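Local coordinates for FAD-binding PCMH-type domain-containing protein (Gibberella zeae, PDB 6YJO) that binds FAD through two covalent links and probably acts as an oligosaccharide-oxidising, oxygen-dependent flavoprotein oxidoreductase, at residues K43-P48 against V78-D83; A52-E57 against A70-P75; T348-K353 against S444-M449; I382-F387 against L417-S422. All coordinates share one frame; numbering follows the deposited sequence.

Contact 1: residues K43-P48 against V78-D83; sequences KVPYIP and VKHISD
In H80 a first torsion of -65° sets CG anti to the carbonyl carbon, and in V44 CG1 stands anti to the backbone N (chi1 175°), leaving CG2 beside that nitrogen; these two rotamers bring an imidazole against a proline and a methyl group against a helix. The side chains of H80 and P45 cross at about a right angle. CD of P45 sits over the centre of the imidazole, 3.4 Å from the centroid and only 9° off the ring normal, which is a CH-pi contact in nearly ideal form. CG of P45 follows more loosely, 4.0 Å from H80 CE1. The carbonyl of K43 approaches the same ring obliquely, its O 3.5 Å from H80 CD2. V44 CG2 lies 3.6 Å from the main-chain O of H80 and, one turn further along the helix, packs on D83 CB at 3.4 Å.

The loop reaches this position directly after helix 32-41, which K43, with positive phi, closes as the C-prime residue of a Schellman motif. On the helix 78-90 side, D83 OD1 is held by K79 NZ at 3.1 Å in a salt bridge one turn apart, while ND1 of H80 is hydrogen-bonded to the backbone N atoms of T76 and T77.

With ND1 serving as acceptor for two main-chain N-H groups, any proton on the imidazole would be expected on NE2. The two bonds to ND1 would also be expected to hold the ring's rotation, with its face presented to the C-H groups of a proline. Between these two segments the joining is by apolar and CH-pi contact.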
# COMPACT_ATOMS: atom_id res chain seq x y z
N LYS A 43 -22.85 0.52 24.09
CA LYS A 43 -21.54 0.42 24.74
C LYS A 43 -20.42 0.15 23.74
O LYS A 43 -19.55 -0.69 23.94
CB LYS A 43 -21.56 -0.64 25.84
CG LYS A 43 -22.65 -0.41 26.88
CD LYS A 43 -22.79 -1.57 27.84
CE LYS A 43 -24.14 -1.55 28.54
NZ LYS A 43 -25.27 -1.72 27.58
N VAL A 44 -20.46 0.90 22.63
CA VAL A 44 -19.33 0.98 21.71
C VAL A 44 -18.35 1.99 22.29
O VAL A 44 -18.71 3.17 22.44
CB VAL A 44 -19.77 1.39 20.30
CG1 VAL A 44 -18.54 1.59 19.40
CG2 VAL A 44 -20.71 0.35 19.70
N PRO A 45 -17.13 1.60 22.65
CA PRO A 45 -16.16 2.60 23.13
C PRO A 45 -16.01 3.74 22.13
O PRO A 45 -15.81 3.51 20.94
CB PRO A 45 -14.87 1.80 23.28
CG PRO A 45 -15.29 0.39 23.44
CD PRO A 45 -16.56 0.24 22.64
N TYR A 46 -16.12 4.97 22.62
CA TYR A 46 -15.94 6.14 21.78
C TYR A 46 -14.98 7.12 22.46
O TYR A 46 -14.77 7.08 23.67
CB TYR A 46 -17.28 6.84 21.47
CG TYR A 46 -17.97 7.51 22.65
CD1 TYR A 46 -17.41 8.61 23.29
CD2 TYR A 46 -19.21 7.06 23.10
CE1 TYR A 46 -18.04 9.22 24.35
CE2 TYR A 46 -19.85 7.68 24.16
CZ TYR A 46 -19.27 8.76 24.78
OH TYR A 46 -19.91 9.37 25.84
N ILE A 47 -14.43 7.99 21.64
CA ILE A 47 -13.52 9.06 22.14
C ILE A 47 -14.38 10.30 22.34
O ILE A 47 -15.04 10.77 21.40
CB ILE A 47 -12.40 9.33 21.13
CG1 ILE A 47 -11.56 8.06 20.91
CG2 ILE A 47 -11.54 10.49 21.61
CD1 ILE A 47 -11.00 7.46 22.18
N PRO A 48 -14.40 10.88 23.55
CA PRO A 48 -15.24 12.06 23.78
C PRO A 48 -14.77 13.24 22.94
O PRO A 48 -13.57 13.49 22.80
CB PRO A 48 -15.08 12.33 25.28
CG PRO A 48 -13.79 11.69 25.65
CD PRO A 48 -13.64 10.50 24.76
N VAL A 78 -15.34 -7.34 17.44
CA VAL A 78 -16.11 -7.29 16.20
C VAL A 78 -17.49 -6.71 16.46
O VAL A 78 -18.06 -6.01 15.61
CB VAL A 78 -16.21 -8.69 15.57
CG1 VAL A 78 -16.79 -8.60 14.17
CG2 VAL A 78 -14.85 -9.38 15.57
N LYS A 79 -18.05 -6.97 17.65
CA LYS A 79 -19.40 -6.51 17.95
C LYS A 79 -19.45 -4.98 18.02
O LYS A 79 -20.39 -4.36 17.51
CB LYS A 79 -19.89 -7.14 19.25
CG LYS A 79 -21.38 -7.40 19.28
CD LYS A 79 -22.13 -6.36 20.09
CE LYS A 79 -23.62 -6.62 20.06
NZ LYS A 79 -24.14 -6.65 18.67
N HIS A 80 -18.45 -4.37 18.65
CA HIS A 80 -18.36 -2.91 18.65
C HIS A 80 -18.46 -2.36 17.24
O HIS A 80 -19.23 -1.43 16.97
CB HIS A 80 -17.06 -2.46 19.32
CG HIS A 80 -16.96 -2.81 20.77
ND1 HIS A 80 -15.78 -3.22 21.35
CD2 HIS A 80 -17.89 -2.81 21.76
CE1 HIS A 80 -15.99 -3.46 22.64
NE2 HIS A 80 -17.26 -3.22 22.90
N ILE A 81 -17.67 -2.92 16.31
CA ILE A 81 -17.72 -2.47 14.92
C ILE A 81 -19.14 -2.60 14.37
O ILE A 81 -19.68 -1.65 13.79
CB ILE A 81 -16.71 -3.27 14.07
CG1 ILE A 81 -15.28 -2.93 14.48
CG2 ILE A 81 -16.90 -2.96 12.59
CD1 ILE A 81 -14.36 -4.13 14.57
N SER A 82 -19.75 -3.77 14.55
CA SER A 82 -21.11 -3.96 14.04
C SER A 82 -22.06 -2.92 14.62
O SER A 82 -22.81 -2.27 13.88
CB SER A 82 -21.60 -5.38 14.37
OG SER A 82 -22.91 -5.58 13.87
N ASP A 83 -22.03 -2.73 15.94
CA ASP A 83 -22.87 -1.72 16.56
C ASP A 83 -22.49 -0.32 16.09
O ASP A 83 -23.36 0.52 15.85
CB ASP A 83 -22.79 -1.82 18.08
CG ASP A 83 -23.53 -3.02 18.63
OD1 ASP A 83 -24.22 -3.71 17.84
OD2 ASP A 83 -23.43 -3.28 19.84

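Contact 2: residues A52-E57 against A70-P75; sequences AQWVKE and AAIALP
W54 and I72 have the nearest CA atoms, 8.1 Å apart, where helix 52-57 and strand 71-73 run almost perpendicular, at 86°, with their axes 10.5 Å from each other. Side chains fill the interval. W54 swings its indole across with CG anti to the backbone N (chi1 176°), and the six-membered ring reaches the strand. I72 places CD1 over one face of that ring in a CH-pi contact, offset toward the rim, 4.1 Å from the centroid; its CG1 lies 3.9 Å from W54 CZ3. The edge of the indole meets the main chain, with CH2 of W54 4.0 Å from A71 CA. From the next turn of the helix, E57 bends at chi2 and lays its aliphatic part on the same isoleucine, CG to I72 CD1 3.9 Å. Its carboxylate is engaged separately: OE1 forms a salt bridge with R337 and accepts a bond from Q53 NE2, which arrives from above the carboxylate plane.

Strand 71-73 is an outer member of a three-stranded parallel sheet in the FAD-binding domain. Strand 116-119 adjoins it, with V119 touching I72, and helix 32-41 packs on A71 through L35, N36 and L39.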
# COMPACT_ATOMS: atom_id res chain seq x y z
N ALA A 52 -8.67 15.79 25.13
CA ALA A 52 -7.25 15.69 24.83
C ALA A 52 -6.98 14.54 23.86
O ALA A 52 -6.22 14.69 22.90
CB ALA A 52 -6.44 15.50 26.11
N GLN A 53 -7.60 13.38 24.09
CA GLN A 53 -7.41 12.25 23.19
C GLN A 53 -8.00 12.54 21.81
O GLN A 53 -7.45 12.08 20.80
CB GLN A 53 -8.05 10.99 23.78
CG GLN A 53 -7.79 9.72 22.98
CD GLN A 53 -6.32 9.47 22.74
OE1 GLN A 53 -5.48 9.79 23.58
NE2 GLN A 53 -5.99 8.91 21.58
N TRP A 54 -9.10 13.29 21.75
CA TRP A 54 -9.69 13.65 20.46
C TRP A 54 -8.71 14.45 19.61
O TRP A 54 -8.69 14.30 18.39
CB TRP A 54 -10.98 14.44 20.67
CG TRP A 54 -11.60 14.93 19.39
CD1 TRP A 54 -11.26 16.06 18.70
CD2 TRP A 54 -12.66 14.32 18.65
NE1 TRP A 54 -12.04 16.18 17.57
CE2 TRP A 54 -12.91 15.12 17.52
CE3 TRP A 54 -13.43 13.16 18.84
CZ2 TRP A 54 -13.90 14.81 16.59
CZ3 TRP A 54 -14.40 12.85 17.91
CH2 TRP A 54 -14.63 13.67 16.80
N VAL A 55 -7.89 15.30 20.24
CA VAL A 55 -6.95 16.11 19.47
C VAL A 55 -5.76 15.25 19.02
O VAL A 55 -5.14 15.55 17.99
CB VAL A 55 -6.49 17.33 20.30
CG1 VAL A 55 -5.17 17.05 21.03
CG2 VAL A 55 -6.37 18.55 19.41
N LYS A 56 -5.44 14.19 19.77
CA LYS A 56 -4.35 13.30 19.43
C LYS A 56 -4.76 12.25 18.40
O LYS A 56 -3.90 11.76 17.66
CB LYS A 56 -3.83 12.63 20.70
CG LYS A 56 -2.42 12.06 20.63
CD LYS A 56 -2.00 11.46 21.97
CE LYS A 56 -1.63 12.52 23.00
NZ LYS A 56 -0.31 13.14 22.73
N GLU A 57 -6.05 11.92 18.33
CA GLU A 57 -6.56 10.94 17.38
C GLU A 57 -6.93 11.55 16.04
O GLU A 57 -6.86 10.87 15.02
CB GLU A 57 -7.79 10.24 17.97
CG GLU A 57 -8.10 8.90 17.33
CD GLU A 57 -7.05 7.85 17.63
OE1 GLU A 57 -6.96 7.42 18.80
OE2 GLU A 57 -6.29 7.48 16.71
N ALA A 70 -17.29 13.29 12.77
CA ALA A 70 -18.46 13.54 13.61
C ALA A 70 -18.33 12.79 14.93
O ALA A 70 -18.64 13.35 15.99
CB ALA A 70 -19.73 13.13 12.86
N ALA A 71 -17.86 11.55 14.88
CA ALA A 71 -17.42 10.83 16.06
C ALA A 71 -16.30 9.87 15.67
O ALA A 71 -16.14 9.51 14.50
CB ALA A 71 -18.57 10.06 16.73
N ILE A 72 -15.52 9.48 16.67
CA ILE A 72 -14.52 8.42 16.55
C ILE A 72 -14.94 7.28 17.46
O ILE A 72 -15.14 7.48 18.67
CB ILE A 72 -13.11 8.90 16.92
CG1 ILE A 72 -12.62 10.01 15.98
CG2 ILE A 72 -12.14 7.73 16.90
CD1 ILE A 72 -11.42 10.75 16.53
N ALA A 73 -15.08 6.08 16.90
CA ALA A 73 -15.21 4.87 17.69
C ALA A 73 -13.85 4.22 17.85
O ALA A 73 -12.97 4.36 16.99
CB ALA A 73 -16.18 3.88 17.03
N LEU A 74 -13.66 3.55 18.98
CA LEU A 74 -12.43 2.83 19.30
C LEU A 74 -12.80 1.42 19.74
O LEU A 74 -12.70 1.08 20.93
CB LEU A 74 -11.63 3.58 20.37
CG LEU A 74 -10.28 2.97 20.76
CD1 LEU A 74 -9.38 2.79 19.54
CD2 LEU A 74 -9.58 3.82 21.81
N PRO A 75 -13.24 0.58 18.82
CA PRO A 75 -13.67 -0.77 19.18
C PRO A 75 -12.49 -1.64 19.59
O PRO A 75 -11.33 -1.38 19.26
CB PRO A 75 -14.32 -1.29 17.90
CG PRO A 75 -13.60 -0.56 16.81
CD PRO A 75 -13.38 0.82 17.37

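Contact 3: residues T348-K353 against S444-M449; sequences TSLMTK and SVTKTM
L350 packs against V445 between the outermost strand 346-352 and helix 431-446 with the turn that follows. Their side chains slide past each other in opposite directions, bringing L350 CD1 to 3.7 Å from V445 CG1. The other leucine branch, CD2, touches CG2 of T446, also at 3.7 Å, so the fork of L350 spans two successive residues.

The methyl of T352 continues the seam. A chi1 of 66° sets its OG1 between the backbone N and the carbonyl carbon and leaves CG2 anti to that carbon, facing V445 CG1 at 4.0 Å; the two side chains cross at about a right angle. The same methyl meets M449 CE at 4.2 Å, because the methionine chain bends at chi3. A type I turn from T446 to M449, with M449 N bonded to T446 O, carries the chain to that point.

OG1 of T352 is hydrogen-bonded to W419 NE1 on the adjoining strand, and T446 OG1 makes a weak bond back to D443 O.

T352 and T446 thus divide their side chains, methyls packing at the interface and hydroxyls turning to partners outside it, weakly for T446. Strand and helix are joined here by purely van der Waals contact.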
# COMPACT_ATOMS: atom_id res chain seq x y z
N THR A 348 2.45 10.26 -5.73
CA THR A 348 1.69 9.63 -6.81
C THR A 348 2.48 8.42 -7.29
O THR A 348 3.63 8.20 -6.88
CB THR A 348 1.43 10.62 -7.95
OG1 THR A 348 0.62 9.99 -8.96
CG2 THR A 348 2.74 11.11 -8.58
N SER A 349 1.87 7.64 -8.17
CA SER A 349 2.42 6.35 -8.56
C SER A 349 2.20 6.12 -10.05
O SER A 349 1.50 6.87 -10.74
CB SER A 349 1.79 5.20 -7.77
OG SER A 349 0.39 5.18 -7.95
N LEU A 350 2.82 5.05 -10.55
CA LEU A 350 2.54 4.52 -11.87
C LEU A 350 2.73 3.01 -11.83
O LEU A 350 3.54 2.49 -11.06
CB LEU A 350 3.46 5.12 -12.95
CG LEU A 350 3.14 6.54 -13.42
CD1 LEU A 350 4.21 7.00 -14.41
CD2 LEU A 350 1.76 6.60 -14.07
N MET A 351 1.95 2.31 -12.65
CA MET A 351 2.03 0.86 -12.81
C MET A 351 2.22 0.59 -14.30
O MET A 351 1.28 0.21 -15.01
CB MET A 351 0.78 0.16 -12.25
CG MET A 351 0.60 0.32 -10.74
SD MET A 351 0.65 -1.25 -9.85
CE MET A 351 2.30 -1.81 -10.23
N THR A 352 3.44 0.79 -14.78
CA THR A 352 3.74 0.76 -16.21
C THR A 352 4.17 -0.63 -16.66
O THR A 352 4.58 -1.48 -15.86
CB THR A 352 4.85 1.75 -16.57
OG1 THR A 352 6.08 1.34 -15.96
CG2 THR A 352 4.50 3.15 -16.11
N LYS A 353 4.07 -0.84 -17.97
CA LYS A 353 4.83 -1.87 -18.65
C LYS A 353 6.22 -1.33 -19.00
O LYS A 353 6.54 -0.17 -18.75
CB LYS A 353 4.09 -2.32 -19.91
CG LYS A 353 2.73 -2.94 -19.64
CD LYS A 353 1.93 -3.12 -20.92
CE LYS A 353 0.65 -3.92 -20.67
NZ LYS A 353 0.91 -5.37 -20.50
N SER A 444 5.59 12.77 -18.05
CA SER A 444 6.73 12.53 -18.93
C SER A 444 6.88 11.05 -19.27
O SER A 444 7.44 10.71 -20.32
CB SER A 444 8.01 13.05 -18.28
OG SER A 444 8.43 12.20 -17.23
N VAL A 445 6.39 10.17 -18.40
CA VAL A 445 6.48 8.74 -18.63
C VAL A 445 5.36 8.27 -19.55
O VAL A 445 5.58 7.47 -20.47
CB VAL A 445 6.45 7.99 -17.29
CG1 VAL A 445 6.20 6.50 -17.51
CG2 VAL A 445 7.74 8.22 -16.51
N THR A 446 4.14 8.76 -19.33
CA THR A 446 2.95 8.17 -19.92
C THR A 446 2.51 8.81 -21.23
O THR A 446 1.67 8.24 -21.94
CB THR A 446 1.79 8.24 -18.93
OG1 THR A 446 1.56 9.61 -18.56
CG2 THR A 446 2.10 7.43 -17.68
N LYS A 447 3.05 9.99 -21.57
CA LYS A 447 2.61 10.72 -22.75
C LYS A 447 2.49 9.84 -23.99
O LYS A 447 1.45 9.83 -24.66
CB LYS A 447 3.57 11.89 -23.02
CG LYS A 447 3.20 13.17 -22.29
CD LYS A 447 4.18 14.31 -22.55
CE LYS A 447 4.14 14.78 -23.99
NZ LYS A 447 4.74 16.13 -24.16
N THR A 448 3.54 9.09 -24.32
CA THR A 448 3.56 8.27 -25.52
C THR A 448 2.89 6.91 -25.34
O THR A 448 2.70 6.19 -26.33
CB THR A 448 5.01 8.08 -25.98
OG1 THR A 448 5.61 9.35 -26.22
CG2 THR A 448 5.08 7.24 -27.26
N MET A 449 2.50 6.56 -24.12
CA MET A 449 1.99 5.23 -23.82
C MET A 449 0.51 5.14 -24.17
O MET A 449 -0.26 6.07 -23.93
CB MET A 449 2.20 4.92 -22.34
CG MET A 449 2.86 3.58 -22.04
SD MET A 449 3.18 3.38 -20.28
CE MET A 449 4.56 4.50 -20.06

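Contact 4: residues I382-F387 against L417-S422; sequences ILIDLF and LLWQFS
I384 and W419 form the apolar centre of this strand pair, lying side by side and pointing the same way. CD1 of I384 comes within 3.5 Å of W419 CZ3, over the face of the six-membered ring in a CH-pi contact, while CG2 rests above the indole at about 4.0 Å from CD2 and CE2. Along the same face of the sheet, I382 CD1 touches F421 CD2 at 3.9 Å, and L386 and L417 meet through their CD2 methyls. Helix 252-268 packs on this side, through L259 on I384 and M262 on L386.

The two strands are interior neighbours near one edge of a seven-stranded antiparallel sheet, with 273-280 beyond one and 346-352 beyond the other. L383 pairs with Q420, and D385 with L418, as hydrogen-bonded pairs; the intervening I384 and W419 are a non-hydrogen-bonded pair. Of the four backbone bonds, L418 N to D385 O is the straightest, 174° at the hydrogen and 3.1 Å long, and Q420 N to L383 O the shortest, at 2.7 Å.

On the opposite face L418, near the bound FAD and the FAD-binding Y457, sets CB 3.8 Å from F387 CD1; the F387 ring in turn meets that of the FAD-binding Y176. L383 CD1 packs alongside the Q420 amide, 3.7 Å from NE2. The polar edge begins with Q420 OE1, bonded to Y104 OH, and D385 OD1, bonded to Q276 NE2.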
# COMPACT_ATOMS: atom_id res chain seq x y z
N ILE A 382 12.03 9.42 -6.06
CA ILE A 382 11.29 8.47 -6.89
C ILE A 382 11.75 7.05 -6.57
O ILE A 382 12.95 6.79 -6.45
CB ILE A 382 11.48 8.79 -8.39
CG1 ILE A 382 10.90 10.17 -8.70
CG2 ILE A 382 10.83 7.70 -9.25
CD1 ILE A 382 11.14 10.65 -10.13
N LEU A 383 10.79 6.14 -6.45
CA LEU A 383 11.06 4.72 -6.19
C LEU A 383 10.44 3.90 -7.31
O LEU A 383 9.22 3.95 -7.52
CB LEU A 383 10.50 4.29 -4.84
CG LEU A 383 11.06 5.00 -3.60
CD1 LEU A 383 10.47 4.41 -2.33
CD2 LEU A 383 12.57 4.92 -3.58
N ILE A 384 11.27 3.15 -8.03
CA ILE A 384 10.83 2.30 -9.13
C ILE A 384 11.12 0.86 -8.72
O ILE A 384 12.27 0.39 -8.83
CB ILE A 384 11.52 2.65 -10.45
CG1 ILE A 384 11.69 4.16 -10.58
CG2 ILE A 384 10.72 2.11 -11.62
CD1 ILE A 384 12.24 4.60 -11.92
N ASP A 385 10.10 0.15 -8.26
CA ASP A 385 10.25 -1.26 -7.91
C ASP A 385 10.19 -2.12 -9.17
O ASP A 385 9.44 -1.83 -10.10
CB ASP A 385 9.16 -1.69 -6.94
CG ASP A 385 9.29 -1.04 -5.58
OD1 ASP A 385 10.20 -1.43 -4.82
OD2 ASP A 385 8.49 -0.13 -5.28
N LEU A 386 10.99 -3.18 -9.19
CA LEU A 386 10.82 -4.24 -10.18
C LEU A 386 9.67 -5.12 -9.70
O LEU A 386 9.81 -5.86 -8.72
CB LEU A 386 12.12 -5.01 -10.37
CG LEU A 386 13.33 -4.16 -10.77
CD1 LEU A 386 14.47 -5.03 -11.28
CD2 LEU A 386 12.95 -3.10 -11.82
N PHE A 387 8.54 -5.04 -10.40
CA PHE A 387 7.24 -5.47 -9.89
C PHE A 387 6.77 -6.80 -10.48
O PHE A 387 6.35 -7.69 -9.73
CB PHE A 387 6.21 -4.39 -10.19
CG PHE A 387 4.83 -4.69 -9.67
CD1 PHE A 387 4.49 -4.37 -8.37
CD2 PHE A 387 3.88 -5.27 -10.49
CE1 PHE A 387 3.22 -4.64 -7.89
CE2 PHE A 387 2.61 -5.54 -10.02
CZ PHE A 387 2.28 -5.22 -8.72
N LEU A 417 6.59 -2.43 -13.82
CA LEU A 417 7.27 -1.46 -12.97
C LEU A 417 6.28 -0.75 -12.07
O LEU A 417 5.20 -0.34 -12.52
CB LEU A 417 8.02 -0.44 -13.82
CG LEU A 417 9.06 -1.01 -14.79
CD1 LEU A 417 9.64 0.10 -15.66
CD2 LEU A 417 10.17 -1.74 -14.02
N LEU A 418 6.64 -0.58 -10.80
CA LEU A 418 5.84 0.13 -9.81
C LEU A 418 6.56 1.42 -9.45
O LEU A 418 7.49 1.41 -8.64
CB LEU A 418 5.58 -0.73 -8.58
CG LEU A 418 5.00 0.01 -7.37
CD1 LEU A 418 3.66 0.64 -7.73
CD2 LEU A 418 4.86 -0.91 -6.16
N TRP A 419 6.13 2.52 -10.06
CA TRP A 419 6.71 3.82 -9.77
C TRP A 419 6.03 4.46 -8.57
O TRP A 419 4.81 4.34 -8.40
CB TRP A 419 6.58 4.75 -10.97
CG TRP A 419 7.14 4.23 -12.26
CD1 TRP A 419 6.75 3.11 -12.94
CD2 TRP A 419 8.17 4.84 -13.05
NE1 TRP A 419 7.49 2.97 -14.09
CE2 TRP A 419 8.37 4.02 -14.18
CE3 TRP A 419 8.95 5.99 -12.91
CZ2 TRP A 419 9.31 4.32 -15.16
CZ3 TRP A 419 9.89 6.29 -13.88
CH2 TRP A 419 10.06 5.45 -15.00
N GLN A 420 6.81 5.14 -7.74
CA GLN A 420 6.26 6.04 -6.74
C GLN A 420 6.99 7.37 -6.83
O GLN A 420 8.22 7.41 -6.86
CB GLN A 420 6.38 5.47 -5.32
CG GLN A 420 5.58 6.27 -4.31
CD GLN A 420 5.79 5.81 -2.88
OE1 GLN A 420 5.06 6.23 -1.98
NE2 GLN A 420 6.79 4.97 -2.66
N PHE A 421 6.22 8.45 -6.89
CA PHE A 421 6.75 9.81 -6.89
C PHE A 421 6.33 10.46 -5.59
O PHE A 421 5.13 10.51 -5.28
CB PHE A 421 6.23 10.62 -8.08
CG PHE A 421 6.31 9.89 -9.40
CD1 PHE A 421 5.39 8.90 -9.72
CD2 PHE A 421 7.27 10.22 -10.34
CE1 PHE A 421 5.45 8.24 -10.93
CE2 PHE A 421 7.33 9.57 -11.55
CZ PHE A 421 6.42 8.58 -11.85
N SER A 422 7.29 10.95 -4.82
CA SER A 422 7.01 11.62 -3.56
C SER A 422 7.65 13.00 -3.53
O SER A 422 8.62 13.29 -4.23
CB SER A 422 7.49 10.79 -2.36
OG SER A 422 6.70 9.63 -2.21

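Contacts 1 and 2 lie around the three-stranded parallel sheet, and contacts 3 and 4 in the seven-stranded sheet on the opposite side of the chain's centre, their centres 34 to 43 Å apart across the divide. Contact 4 comes nearest to the bound FAD. Within each half the members touch: P45 O meets L74 N between the first two, and strands 346-352 and 417-423 are paired between the last two. Contact 1 is only partly buried, whereas the other three are buried. Chemistry follows position. A proline or isoleucine carbon lies over an aromatic face in contacts 1, 2 and 4, contact 3 relies on aliphatic groups, and contact 4 alone adds main-chain bonding between its segments.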